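Local coordinates for putative uncharacterized protein (Chaetomium thermophilum, PDB 5T8V) that probably acts in loading cohesin onto chromatin as an SCC2/Nipped-B family protein, represented here by its C-terminal HEAT-repeat fragment, at residues R708-A713 / N731-R736; D715-N720 / E753-A758. One frame throughout, in Å; residues are numbered along the deposited sequence.

Contact 1 (R708-A713 / N731-R736)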
loop_
_atom_site.group_PDB
_atom_site.type_symbol
_atom_site.label_atom_id
_atom_site.label_comp_id
_atom_site.label_asym_id
_atom_site.label_seq_id
_atom_site.Cartn_x
_atom_site.Cartn_y
_atom_site.Cartn_z
ATOM N N ARG A 708 13.846 0.098 -4.832
ATOM C CA ARG A 708 12.718 -0.611 -5.427
ATOM C C ARG A 708 12.206 0.119 -6.663
ATOM O O ARG A 708 11.976 -0.493 -7.716
ATOM C CB ARG A 708 11.600 -0.773 -4.396
ATOM C CG ARG A 708 10.367 -1.473 -4.943
ATOM C CD ARG A 708 9.459 -1.965 -3.830
ATOM N NE ARG A 708 8.379 -2.802 -4.348
ATOM C CZ ARG A 708 7.550 -3.512 -3.590
ATOM N NH1 ARG A 708 7.669 -3.496 -2.269
ATOM N NH2 ARG A 708 6.600 -4.244 -4.157
ATOM N N ALA A 709 12.028 1.437 -6.556
ATOM C CA ALA A 709 11.494 2.211 -7.671
ATOM C C ALA A 709 12.391 2.126 -8.900
ATOM O O ALA A 709 11.891 2.123 -10.031
ATOM C CB ALA A 709 11.303 3.669 -7.255
ATOM N N MET A 710 13.709 2.062 -8.708
ATOM C CA MET A 710 14.606 2.002 -9.856
ATOM C C MET A 710 14.794 0.587 -10.386
ATOM O O MET A 710 15.137 0.425 -11.563
ATOM C CB MET A 710 15.960 2.625 -9.507
ATOM C CG MET A 710 16.690 2.008 -8.335
ATOM S SD MET A 710 18.218 2.896 -7.959
ATOM C CE MET A 710 17.594 4.504 -7.466
ATOM N N LYS A 711 14.566 -0.439 -9.565
ATOM C CA LYS A 711 14.493 -1.795 -10.102
ATOM C C LYS A 711 13.252 -1.954 -10.977
ATOM O O LYS A 711 13.330 -2.444 -12.114
ATOM C CB LYS A 711 14.490 -2.812 -8.960
ATOM C CG LYS A 711 14.918 -4.217 -9.366
ATOM C CD LYS A 711 16.420 -4.295 -9.614
ATOM C CE LYS A 711 16.855 -5.709 -9.972
ATOM N NZ LYS A 711 18.323 -5.805 -10.217
ATOM N N LEU A 712 12.095 -1.533 -10.461
ATOM C CA LEU A 712 10.887 -1.499 -11.278
ATOM C C LEU A 712 11.113 -0.691 -12.550
ATOM O O LEU A 712 10.714 -1.109 -13.644
ATOM C CB LEU A 712 9.731 -0.913 -10.467
ATOM C CG LEU A 712 8.418 -0.651 -11.212
ATOM C CD1 LEU A 712 7.828 -1.943 -11.747
ATOM C CD2 LEU A 712 7.427 0.057 -10.301
ATOM N N ALA A 713 11.758 0.471 -12.424
ATOM C CA ALA A 713 12.039 1.294 -13.594
ATOM C C ALA A 713 12.963 0.582 -14.569
ATOM O O ALA A 713 12.901 0.834 -15.777
ATOM C CB ALA A 713 12.647 2.628 -13.164
ATOM N N ASN A 731 17.928 8.838 -17.434
ATOM C CA ASN A 731 18.376 10.100 -16.858
ATOM C C ASN A 731 18.260 10.081 -15.339
ATOM O O ASN A 731 19.175 10.526 -14.637
ATOM C CB ASN A 731 17.574 11.262 -17.444
ATOM C CG ASN A 731 18.176 12.610 -17.107
ATOM O OD1 ASN A 731 18.041 13.099 -15.986
ATOM N ND2 ASN A 731 18.848 13.219 -18.079
ATOM N N GLY A 732 17.148 9.562 -14.812
ATOM C CA GLY A 732 17.016 9.453 -13.365
ATOM C C GLY A 732 18.022 8.489 -12.764
ATOM O O GLY A 732 18.731 8.819 -11.806
ATOM N N LEU A 733 18.093 7.275 -13.318
ATOM C CA LEU A 733 19.078 6.298 -12.867
ATOM C C LEU A 733 20.469 6.910 -12.809
ATOM O O LEU A 733 21.179 6.779 -11.806
ATOM C CB LEU A 733 19.073 5.084 -13.799
ATOM C CG LEU A 733 17.918 4.098 -13.636
ATOM C CD1 LEU A 733 17.849 3.159 -14.830
ATOM C CD2 LEU A 733 18.074 3.308 -12.351
ATOM N N LEU A 734 20.875 7.585 -13.886
ATOM C CA LEU A 734 22.190 8.212 -13.902
ATOM C C LEU A 734 22.303 9.276 -12.817
ATOM O O LEU A 734 23.324 9.357 -12.126
ATOM C CB LEU A 734 22.472 8.809 -15.278
ATOM C CG LEU A 734 22.979 7.821 -16.335
ATOM C CD1 LEU A 734 22.823 8.370 -17.746
ATOM C CD2 LEU A 734 24.438 7.473 -16.073
ATOM N N HIS A 735 21.260 10.090 -12.637
ATOM C CA HIS A 735 21.279 11.070 -11.555
ATOM C C HIS A 735 21.492 10.407 -10.202
ATOM O O HIS A 735 22.014 11.039 -9.277
ATOM C CB HIS A 735 19.979 11.875 -11.538
ATOM C CG HIS A 735 20.094 13.222 -12.177
ATOM N ND1 HIS A 735 19.747 13.456 -13.491
ATOM C CD2 HIS A 735 20.519 14.409 -11.683
ATOM C CE1 HIS A 735 19.952 14.729 -13.777
ATOM N NE2 HIS A 735 20.420 15.329 -12.698
ATOM N N ARG A 736 21.097 9.142 -10.062
ATOM C CA ARG A 736 21.219 8.438 -8.793
ATOM C C ARG A 736 22.578 7.771 -8.603
ATOM O O ARG A 736 22.720 6.930 -7.709
ATOM C CB ARG A 736 20.105 7.395 -8.667
ATOM C CG ARG A 736 18.706 7.993 -8.600
ATOM C CD ARG A 736 18.286 8.302 -7.167
ATOM N NE ARG A 736 19.194 9.227 -6.492
ATOM C CZ ARG A 736 19.109 10.553 -6.555
ATOM N NH1 ARG A 736 18.156 11.138 -7.269
ATOM N NH2 ARG A 736 19.985 11.303 -5.900
#

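Contact 2 (D715-N720 / E753-A758)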
loop_
_atom_site.group_PDB
_atom_site.type_symbol
_atom_site.label_atom_id
_atom_site.label_comp_id
_atom_site.label_asym_id
_atom_site.label_seq_id
_atom_site.Cartn_x
_atom_site.Cartn_y
_atom_site.Cartn_z
ATOM N N ASP A 715 12.946 -2.860 -15.050
ATOM C CA ASP A 715 12.039 -3.769 -15.745
ATOM C C ASP A 715 11.236 -3.032 -16.811
ATOM O O ASP A 715 11.102 -3.509 -17.947
ATOM C CB ASP A 715 11.106 -4.448 -14.741
ATOM C CG ASP A 715 11.846 -5.375 -13.791
ATOM O OD1 ASP A 715 12.858 -5.977 -14.213
ATOM O OD2 ASP A 715 11.416 -5.501 -12.625
ATOM N N ILE A 716 10.706 -1.855 -16.470
ATOM C CA ILE A 716 9.933 -1.079 -17.435
ATOM C C ILE A 716 10.814 -0.641 -18.596
ATOM O O ILE A 716 10.382 -0.633 -19.756
ATOM C CB ILE A 716 9.274 0.127 -16.742
ATOM C CG1 ILE A 716 8.326 -0.347 -15.634
ATOM C CG2 ILE A 716 8.520 0.971 -17.756
ATOM C CD1 ILE A 716 7.888 0.746 -14.678
ATOM N N TYR A 717 12.060 -0.256 -18.306
ATOM C CA TYR A 717 12.976 0.123 -19.376
ATOM C C TYR A 717 13.135 -1.009 -20.379
ATOM O O TYR A 717 13.150 -0.776 -21.593
ATOM C CB TYR A 717 14.334 0.516 -18.795
ATOM C CG TYR A 717 15.325 1.014 -19.829
ATOM C CD1 TYR A 717 16.019 0.126 -20.641
ATOM C CD2 TYR A 717 15.569 2.370 -19.989
ATOM C CE1 TYR A 717 16.921 0.575 -21.585
ATOM C CE2 TYR A 717 16.471 2.829 -20.931
ATOM C CZ TYR A 717 17.145 1.927 -21.726
ATOM O OH TYR A 717 18.045 2.377 -22.666
ATOM N N LEU A 718 13.253 -2.248 -19.894
ATOM C CA LEU A 718 13.391 -3.374 -20.811
ATOM C C LEU A 718 12.087 -3.653 -21.551
ATOM O O LEU A 718 12.108 -4.021 -22.732
ATOM C CB LEU A 718 13.855 -4.619 -20.055
ATOM C CG LEU A 718 15.225 -4.538 -19.371
ATOM C CD1 LEU A 718 15.571 -5.875 -18.732
ATOM C CD2 LEU A 718 16.317 -4.111 -20.349
ATOM N N ARG A 719 10.944 -3.483 -20.883
ATOM C CA ARG A 719 9.663 -3.774 -21.522
ATOM C C ARG A 719 9.350 -2.772 -22.627
ATOM O O ARG A 719 9.101 -3.151 -23.777
ATOM C CB ARG A 719 8.538 -3.765 -20.486
ATOM C CG ARG A 719 8.545 -4.931 -19.521
ATOM C CD ARG A 719 7.179 -5.107 -18.876
ATOM N NE ARG A 719 7.258 -5.162 -17.416
ATOM C CZ ARG A 719 6.919 -4.176 -16.589
ATOM N NH1 ARG A 719 6.454 -3.020 -17.052
ATOM N NH2 ARG A 719 7.038 -4.351 -15.281
ATOM N N ASN A 720 9.344 -1.485 -22.290
ATOM C CA ASN A 720 8.821 -0.448 -23.169
ATOM C C ASN A 720 9.920 0.084 -24.081
ATOM O O ASN A 720 10.994 0.469 -23.610
ATOM C CB ASN A 720 8.229 0.689 -22.337
ATOM C CG ASN A 720 7.063 1.363 -23.018
ATOM O OD1 ASN A 720 7.115 1.671 -24.207
ATOM N ND2 ASN A 720 5.994 1.592 -22.265
ATOM N N GLU A 753 24.910 -0.454 -16.311
ATOM C CA GLU A 753 25.753 -1.385 -17.053
ATOM C C GLU A 753 24.908 -2.406 -17.798
ATOM O O GLU A 753 25.242 -2.802 -18.921
ATOM C CB GLU A 753 26.723 -2.096 -16.106
ATOM C CG GLU A 753 27.642 -1.173 -15.319
ATOM C CD GLU A 753 28.703 -1.926 -14.538
ATOM O OE1 GLU A 753 28.929 -3.118 -14.832
ATOM O OE2 GLU A 753 29.308 -1.325 -13.625
ATOM N N GLU A 754 23.805 -2.846 -17.190
ATOM C CA GLU A 754 22.988 -3.879 -17.815
ATOM C C GLU A 754 22.236 -3.340 -19.029
ATOM O O GLU A 754 22.245 -3.959 -20.100
ATOM C CB GLU A 754 22.012 -4.464 -16.794
ATOM C CG GLU A 754 21.184 -5.620 -17.331
ATOM C CD GLU A 754 20.309 -6.250 -16.269
ATOM O OE1 GLU A 754 20.501 -5.935 -15.074
ATOM O OE2 GLU A 754 19.426 -7.058 -16.627
ATOM N N ILE A 755 21.581 -2.186 -18.885
ATOM C CA ILE A 755 20.681 -1.704 -19.928
ATOM C C ILE A 755 21.387 -0.913 -21.027
ATOM O O ILE A 755 20.857 -0.821 -22.143
ATOM C CB ILE A 755 19.553 -0.842 -19.328
ATOM C CG1 ILE A 755 20.124 0.405 -18.638
ATOM C CG2 ILE A 755 18.722 -1.672 -18.353
ATOM C CD1 ILE A 755 19.067 1.369 -18.122
ATOM N N TRP A 756 22.559 -0.343 -20.749
ATOM C CA TRP A 756 23.295 0.445 -21.733
ATOM C C TRP A 756 24.534 -0.261 -22.259
ATOM O O TRP A 756 24.754 -0.299 -23.475
ATOM C CB TRP A 756 23.700 1.800 -21.131
ATOM C CG TRP A 756 22.659 2.870 -21.277
ATOM C CD1 TRP A 756 21.315 2.696 -21.441
ATOM C CD2 TRP A 756 22.883 4.285 -21.281
ATOM N NE1 TRP A 756 20.689 3.913 -21.541
ATOM C CE2 TRP A 756 21.630 4.905 -21.448
ATOM C CE3 TRP A 756 24.021 5.087 -21.158
ATOM C CZ2 TRP A 756 21.484 6.290 -21.494
ATOM C CZ3 TRP A 756 23.874 6.460 -21.204
ATOM C CH2 TRP A 756 22.614 7.048 -21.372
ATOM N N PHE A 757 25.357 -0.821 -21.375
ATOM C CA PHE A 757 26.629 -1.407 -21.780
ATOM C C PHE A 757 26.625 -2.917 -21.590
ATOM O O PHE A 757 27.394 -3.451 -20.783
ATOM C CB PHE A 757 27.772 -0.771 -20.987
ATOM C CG PHE A 757 27.731 0.729 -20.973
ATOM C CD1 PHE A 757 28.056 1.454 -22.107
ATOM C CD2 PHE A 757 27.367 1.415 -19.827
ATOM C CE1 PHE A 757 28.019 2.833 -22.098
ATOM C CE2 PHE A 757 27.329 2.795 -19.813
ATOM C CZ PHE A 757 27.654 3.505 -20.949
ATOM N N ALA A 758 25.769 -3.611 -22.333
ATOM C CA ALA A 758 25.700 -5.062 -22.297
ATOM C C ALA A 758 25.620 -5.605 -23.716
ATOM O O ALA A 758 25.091 -4.936 -24.608
ATOM C CB ALA A 758 24.483 -5.545 -21.493
#

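Contact 1 (R708-A713 / N731-R736)
The backbone O of N731 takes two N-H groups from H735 near the C-terminal end of helix 723-735, whose L733, with R736 just beyond the helix, packs against M710. H735 N makes the ordinary helical bond at 2.9 Å, and H735 ND1 reaches N731 O at 3.2 Å. The two donors come from opposite faces of the carbonyl plane; the imidazole nitrogen stands 48° out of it, while the oxygen lies close to the plane of the ring. The bond from ND1, joined by a weak one from the same nitrogen to the side-chain N731 OD1, limits how far the ring can turn.

Across the contact the meeting is apolar. M710 CB lies 3.6 Å from L733 CD2, so one branch of the leucine packs against the base of the methionine. Farther out, the M710 methyl CE is set among the aliphatic carbons of R736, 3.8 Å from its CG and 3.9 Å from its CD, and the two side chains cross at about a right angle. M710 CG lies between its backbone N and carbonyl carbon (chi1 58°), and a bend at chi3 swings CE toward the arginine. R736 is itself folded at chi2 and chi3; its carbons cover the methyl, while NE forms a salt bridge with D739.

M710 also touches V744 and L747 of helix 742-755 and F698 in a loop, whereas A709 and A713 touch V694 of helix 685-696. Helix 703-719 is thereby packed against helices on more than one flank, with helix 723-735 as one of its neighbours.

Contact 2 (D715-N720 / E753-A758)
Within the row of stacked helices that makes up this HEAT-repeat fragment, the C-terminal part of helix 703-719 packs against the last turn of helix 742-755, and Y717 and I755 carry the contact. The methyl I755 CD1 sits 3.9 Å above the centroid of the Y717 ring, just 1° off its normal, a CH-pi contact squarely over one face. I755 CB lies 3.7 Å from Y717 CE1, so the isoleucine covers the ring from its centre out to one side. With chi1 of I755 at 62°, CG1 is flanked by both backbone branches and CD1 is carried over the ring, while CG2 meets L718, whose CD2 is 4.0 Å away. L718 is solvent-exposed and marks the outer border of the patch.

This layer of aliphatic and aromatic side chains joins a helix to the next but one in the chain, as between neighbouring units of a helical-repeat solenoid. It has a polar point at its end: W756 NE1 donates a weak, bent hydrogen bond of 3.3 Å to Y717 OH, which approaches the indole at its edge, near the ring plane. The tyrosine and tryptophan side chains cross at about a right angle. R726 of helix 723-735 makes a cation-pi contact with the tyrosine and also donates to its backbone O. A leucine here removes ring and hydroxyl, and would probably leave a gap under I755 CD1, R726 without its cation-pi face and W756 NE1 without its weak acceptor.

Next to the tryptophan, W756 CB rests 3.9 Å above one face of F757, offset toward the rim. Helix 773-786 adds L779 beside Y717, and M780 and T783 beside W756.

From the N terminus, helix 703-719 supplies the first partner of both contacts: 708-713 for contact 1, then 715-720 farther along for contact 2. The chain turns into helix 723-735, at whose end, and just beyond it, 731-736 closes contact 1 over a loop of 17 residues. It runs on through helix 742-755, where 753-758, spanning the last turn and the residues after it, closes contact 2 over 32. Because the segments alternate along the chain, the two closures cross and do not nest. Their centres are about 11 Å apart, and they touch: L733 CD1 meets I755 CD1, and L734 CD1 meets W756 CH2, both at 3.9 Å. Three successive helices are thus tied into one packed group.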